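Local structure of catabolite control protein A (Lactococcus lactis, 2O20) at residues 66-70 / 111-115; 172-176 / 205-211. The protein probably acts as a global transcriptional regulator of carbon catabolite repression and activation, binding DNA as a member of the LacI family. The protein carries 1 engineered substitution. One frame throughout, in Å; residues are numbered along the deposited sequence. Where two conformers were deposited one is given.

Interaction 1 of 2, residues 66-70 / 111-115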
# COMPACT_ATOMS: atom_id res chain seq x y z
N VAL D 66 15.17 14.90 -9.43
CA VAL D 66 14.99 13.52 -9.81
C VAL D 66 13.52 13.19 -10.15
O VAL D 66 12.61 13.43 -9.33
CB VAL D 66 15.57 12.55 -8.76
CG1 VAL D 66 17.10 12.60 -8.81
CG2 VAL D 66 15.12 12.89 -7.37
N GLY D 67 13.33 12.68 -11.36
CA GLY D 67 12.05 12.15 -11.84
C GLY D 67 11.92 10.66 -11.52
O GLY D 67 12.80 9.87 -11.86
N VAL D 68 10.81 10.28 -10.89
CA VAL D 68 10.55 8.85 -10.55
C VAL D 68 9.22 8.42 -11.14
O VAL D 68 8.17 8.97 -10.81
CB VAL D 68 10.53 8.62 -9.01
CG1 VAL D 68 10.40 7.14 -8.68
CG2 VAL D 68 11.77 9.23 -8.34
N ILE D 69 9.28 7.40 -11.99
CA ILE D 69 8.12 6.85 -12.67
C ILE D 69 7.85 5.49 -12.08
O ILE D 69 8.77 4.67 -12.00
CB ILE D 69 8.35 6.67 -14.17
CG1 ILE D 69 8.86 7.98 -14.75
CG2 ILE D 69 7.03 6.19 -14.85
CD1 ILE D 69 9.24 7.94 -16.17
N LEU D 70 6.61 5.27 -11.65
CA LEU D 70 6.18 3.96 -11.12
C LEU D 70 4.76 3.71 -11.58
O LEU D 70 4.05 4.68 -11.88
CB LEU D 70 6.27 3.91 -9.58
CG LEU D 70 5.41 4.89 -8.76
CD1 LEU D 70 5.27 4.40 -7.27
CD2 LEU D 70 5.94 6.32 -8.76
N VAL D 111 4.74 11.09 -19.51
CA VAL D 111 5.50 11.38 -18.27
C VAL D 111 6.94 11.83 -18.60
O VAL D 111 7.40 12.87 -18.11
CB VAL D 111 5.47 10.18 -17.28
CG1 VAL D 111 6.49 10.37 -16.16
CG2 VAL D 111 4.07 10.00 -16.70
N LEU D 112 7.63 11.06 -19.43
CA LEU D 112 8.98 11.44 -19.90
C LEU D 112 9.06 12.79 -20.63
O LEU D 112 10.04 13.52 -20.48
CB LEU D 112 9.57 10.37 -20.80
CG LEU D 112 9.88 9.02 -20.18
CD1 LEU D 112 10.54 8.14 -21.24
CD2 LEU D 112 10.79 9.15 -18.99
N GLU D 113 8.04 13.12 -21.41
CA GLU D 113 7.99 14.44 -22.04
C GLU D 113 7.97 15.52 -20.98
O GLU D 113 8.69 16.51 -21.09
CB GLU D 113 6.74 14.58 -22.93
CG GLU D 113 6.81 13.77 -24.20
CD GLU D 113 5.60 13.95 -25.12
OE1 GLU D 113 4.54 14.45 -24.66
OE2 GLU D 113 5.73 13.58 -26.31
N THR D 114 7.14 15.33 -19.96
CA THR D 114 7.03 16.29 -18.89
C THR D 114 8.35 16.39 -18.12
O THR D 114 8.78 17.49 -17.79
CB THR D 114 5.86 15.96 -17.96
OG1 THR D 114 4.65 15.96 -18.72
CG2 THR D 114 5.74 17.01 -16.86
N PHE D 115 8.99 15.24 -17.85
CA PHE D 115 10.32 15.21 -17.20
C PHE D 115 11.41 15.90 -18.03
O PHE D 115 12.17 16.72 -17.51
CB PHE D 115 10.76 13.74 -16.92
CG PHE D 115 10.10 13.08 -15.72
CD1 PHE D 115 9.09 13.69 -14.98
CD2 PHE D 115 10.49 11.80 -15.38
CE1 PHE D 115 8.50 13.04 -13.90
CE2 PHE D 115 9.90 11.13 -14.31
CZ PHE D 115 8.91 11.76 -13.56

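Interaction 2 of 2, residues 172-176 / 205-211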
# COMPACT_ATOMS: atom_id res chain seq x y z
N THR D 172 10.82 -23.07 -6.46
CA THR D 172 10.33 -24.30 -7.09
C THR D 172 10.86 -25.54 -6.34
O THR D 172 10.09 -26.44 -6.03
CB THR D 172 10.71 -24.34 -8.58
OG1 THR D 172 10.25 -23.13 -9.21
CG2 THR D 172 10.13 -25.59 -9.29
N LYS D 173 12.15 -25.56 -6.00
CA LYS D 173 12.74 -26.67 -5.25
C LYS D 173 12.11 -26.88 -3.88
O LYS D 173 11.95 -28.01 -3.44
CB LYS D 173 14.27 -26.44 -5.09
CG LYS D 173 15.05 -27.64 -4.68
CD LYS D 173 16.58 -27.31 -4.65
CE LYS D 173 17.41 -28.55 -4.44
NZ LYS D 173 18.84 -28.21 -4.62
N LYS D 174 11.74 -25.80 -3.20
CA LYS D 174 11.05 -25.91 -1.93
C LYS D 174 9.72 -26.67 -2.06
O LYS D 174 9.36 -27.47 -1.20
CB LYS D 174 10.82 -24.50 -1.37
CG LYS D 174 10.16 -24.47 -0.02
CD LYS D 174 10.26 -23.10 0.63
CE LYS D 174 9.38 -23.02 1.83
NZ LYS D 174 9.92 -23.83 2.95
N LEU D 175 8.99 -26.41 -3.13
CA LEU D 175 7.70 -27.09 -3.36
C LEU D 175 7.95 -28.56 -3.81
O LEU D 175 7.17 -29.47 -3.48
CB LEU D 175 6.88 -26.34 -4.41
CG LEU D 175 6.44 -24.93 -3.99
CD1 LEU D 175 5.85 -24.14 -5.14
CD2 LEU D 175 5.47 -24.99 -2.83
N ILE D 176 9.01 -28.77 -4.57
CA ILE D 176 9.41 -30.15 -4.94
C ILE D 176 9.71 -30.94 -3.67
O ILE D 176 9.27 -32.07 -3.50
CB ILE D 176 10.63 -30.16 -5.88
CG1 ILE D 176 10.18 -29.69 -7.27
CG2 ILE D 176 11.28 -31.59 -6.00
CD1 ILE D 176 11.27 -29.31 -8.17
N ALA D 205 14.89 -26.39 -11.73
CA ALA D 205 14.41 -27.16 -10.58
C ALA D 205 13.62 -28.41 -11.00
O ALA D 205 13.86 -29.50 -10.47
CB ALA D 205 13.58 -26.27 -9.64
N LEU D 206 12.70 -28.27 -11.95
CA LEU D 206 11.88 -29.42 -12.42
C LEU D 206 12.77 -30.54 -13.01
O LEU D 206 12.61 -31.70 -12.68
CB LEU D 206 10.86 -28.99 -13.48
CG LEU D 206 9.78 -27.97 -13.03
CD1 LEU D 206 8.76 -27.74 -14.13
CD2 LEU D 206 9.06 -28.43 -11.76
N LEU D 207 13.65 -30.14 -13.92
CA LEU D 207 14.66 -31.04 -14.53
C LEU D 207 15.48 -31.89 -13.55
O LEU D 207 15.70 -33.09 -13.78
CB LEU D 207 15.63 -30.19 -15.32
CG LEU D 207 15.40 -30.09 -16.81
CD1 LEU D 207 16.07 -28.84 -17.39
CD2 LEU D 207 16.02 -31.31 -17.41
N GLU D 208 15.94 -31.26 -12.49
CA GLU D 208 16.76 -31.96 -11.50
C GLU D 208 15.96 -32.97 -10.69
O GLU D 208 16.53 -33.94 -10.18
CB GLU D 208 17.46 -30.98 -10.58
CG GLU D 208 18.56 -30.16 -11.24
CD GLU D 208 19.08 -29.07 -10.30
OE1 GLU D 208 18.58 -29.03 -9.15
OE2 GLU D 208 19.94 -28.26 -10.70
N ALA D 209 14.64 -32.75 -10.59
CA ALA D 209 13.72 -33.68 -9.94
C ALA D 209 13.04 -34.67 -10.91
O ALA D 209 12.13 -35.36 -10.50
CB ALA D 209 12.65 -32.87 -9.16
N ASN D 210 13.45 -34.70 -12.17
CA ASN D 210 12.84 -35.56 -13.20
C ASN D 210 11.32 -35.28 -13.38
O ASN D 210 10.51 -36.19 -13.59
CB ASN D 210 13.12 -37.06 -12.95
CG ASN D 210 14.59 -37.40 -13.06
OD1 ASN D 210 15.44 -36.74 -12.47
ND2 ASN D 210 14.90 -38.45 -13.81
N ILE D 211 10.95 -34.00 -13.31
CA ILE D 211 9.58 -33.58 -13.61
C ILE D 211 9.55 -32.94 -14.99
O ILE D 211 10.31 -32.04 -15.26
CB ILE D 211 9.07 -32.55 -12.59
CG1 ILE D 211 9.03 -33.18 -11.20
CG2 ILE D 211 7.68 -32.01 -13.04
CD1 ILE D 211 9.05 -32.21 -10.10

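Interaction 1 of 2, residues 66-70 / 111-115
The phenyl ring of F115 lies against the backbone of G67, which covers one of its faces: G67 CA stands 3.8 Å from the ring centroid, 27° off the ring normal, a CH-pi contact displaced toward the rim. Glycine suits this place because a CB would point toward the helix and clash with F115 CD2. The opposite face of the ring carries V111 CG1 from one helical turn earlier, so the ring is held between the strand backbone and a methyl of its own helix. With CG anti to its carbonyl carbon (chi1 -78°), F115 sends the ring toward the strand, where CZ also comes to 3.6 Å from V68 N.

I69 CG1 meets F115 CE2 obliquely at 3.3 Å, and beside it I69 and V111 reach toward each other tip to tip, CG1 to CG1 at 3.6 Å. Farther out, I69 CD1 presses on L112 CD2 at 3.4 Å, tighter than usual for two carbons, the two side chains crossing at about a right angle. Isoleucine's long CG1-CD1 arm suits the place, touching V111, L112 and F115 at once. Were F115 replaced by an alanine, a gap would probably open under G67 CA, with I69 CG1 left without its aromatic neighbour.

The CB of V68 points away from the helix, its side chain packing on strand 95-100, while L112 continues onto helix 132-141. The axes of the two short segments run antiparallel (174°) and approach to 9.8 Å. Helix 105-118 joins strand 95-100 to strand 122-125 and packs over strand 65-70, which lies between them: the beta-alpha-beta crossover of a parallel alpha/beta sheet, as in the periplasmic binding protein fold.

Interaction 2 of 2, residues 172-176 / 205-211
I176 branches at CB, and both arms lie against segment 205-211. With CG1 anti to the carbonyl carbon (chi1 -73°), CG2 falls anti to the backbone N and rests on A209 CB at 3.7 Å. CG1 leaves on the other arm and meets I211 CD1 at 4.0 Å, the two isoleucines reaching toward each other tip to tip. At the end, CD1 lies 3.5 Å from A205 O, close over the carbonyl group. One turn earlier, T172 CG2 touches A205 CB at 3.5 Å and, from across, L206 CD2 at 3.9 Å; its hydroxyl is meanwhile hydrogen-bonded to A168 O. The small A205 lets the helices come close, K173 and A205 having their CA atoms 5.6 Å apart; A209, just past the helix end, leaves room for I176 CG2. A Schellman motif, with N210 at positive phi, ends helix 193-208 and turns I211 back to face I176. Nearer the solvent, K173 NZ and E208 OE1 do not touch, but both hydrogen-bond to Y169 OH. Helices 164-177 and 193-208 thus pack side by side, while the side chains of T172 and L175 pack on V244 of strand 242-245 and that of I176 on I183 of strand 183-186.

How the interactions relate
The two contacts belong to different halves of the periplasmic-binding-protein-like core. Interaction 1 fastens a helix to the six-stranded parallel sheet, whereas interaction 2 joins two helices that flank the four-stranded parallel sheet. Their centres are 42 Å apart, their nearest atoms about 27 Å, and they lie on opposite sides of the chain's centre, so neither touches the other. They also follow in series along the chain, the first closing before the second opens. As in other LacI-family proteins, an effector cleft would be expected between the two subdomains; each contact lies within one of them, and neither joins the two halves.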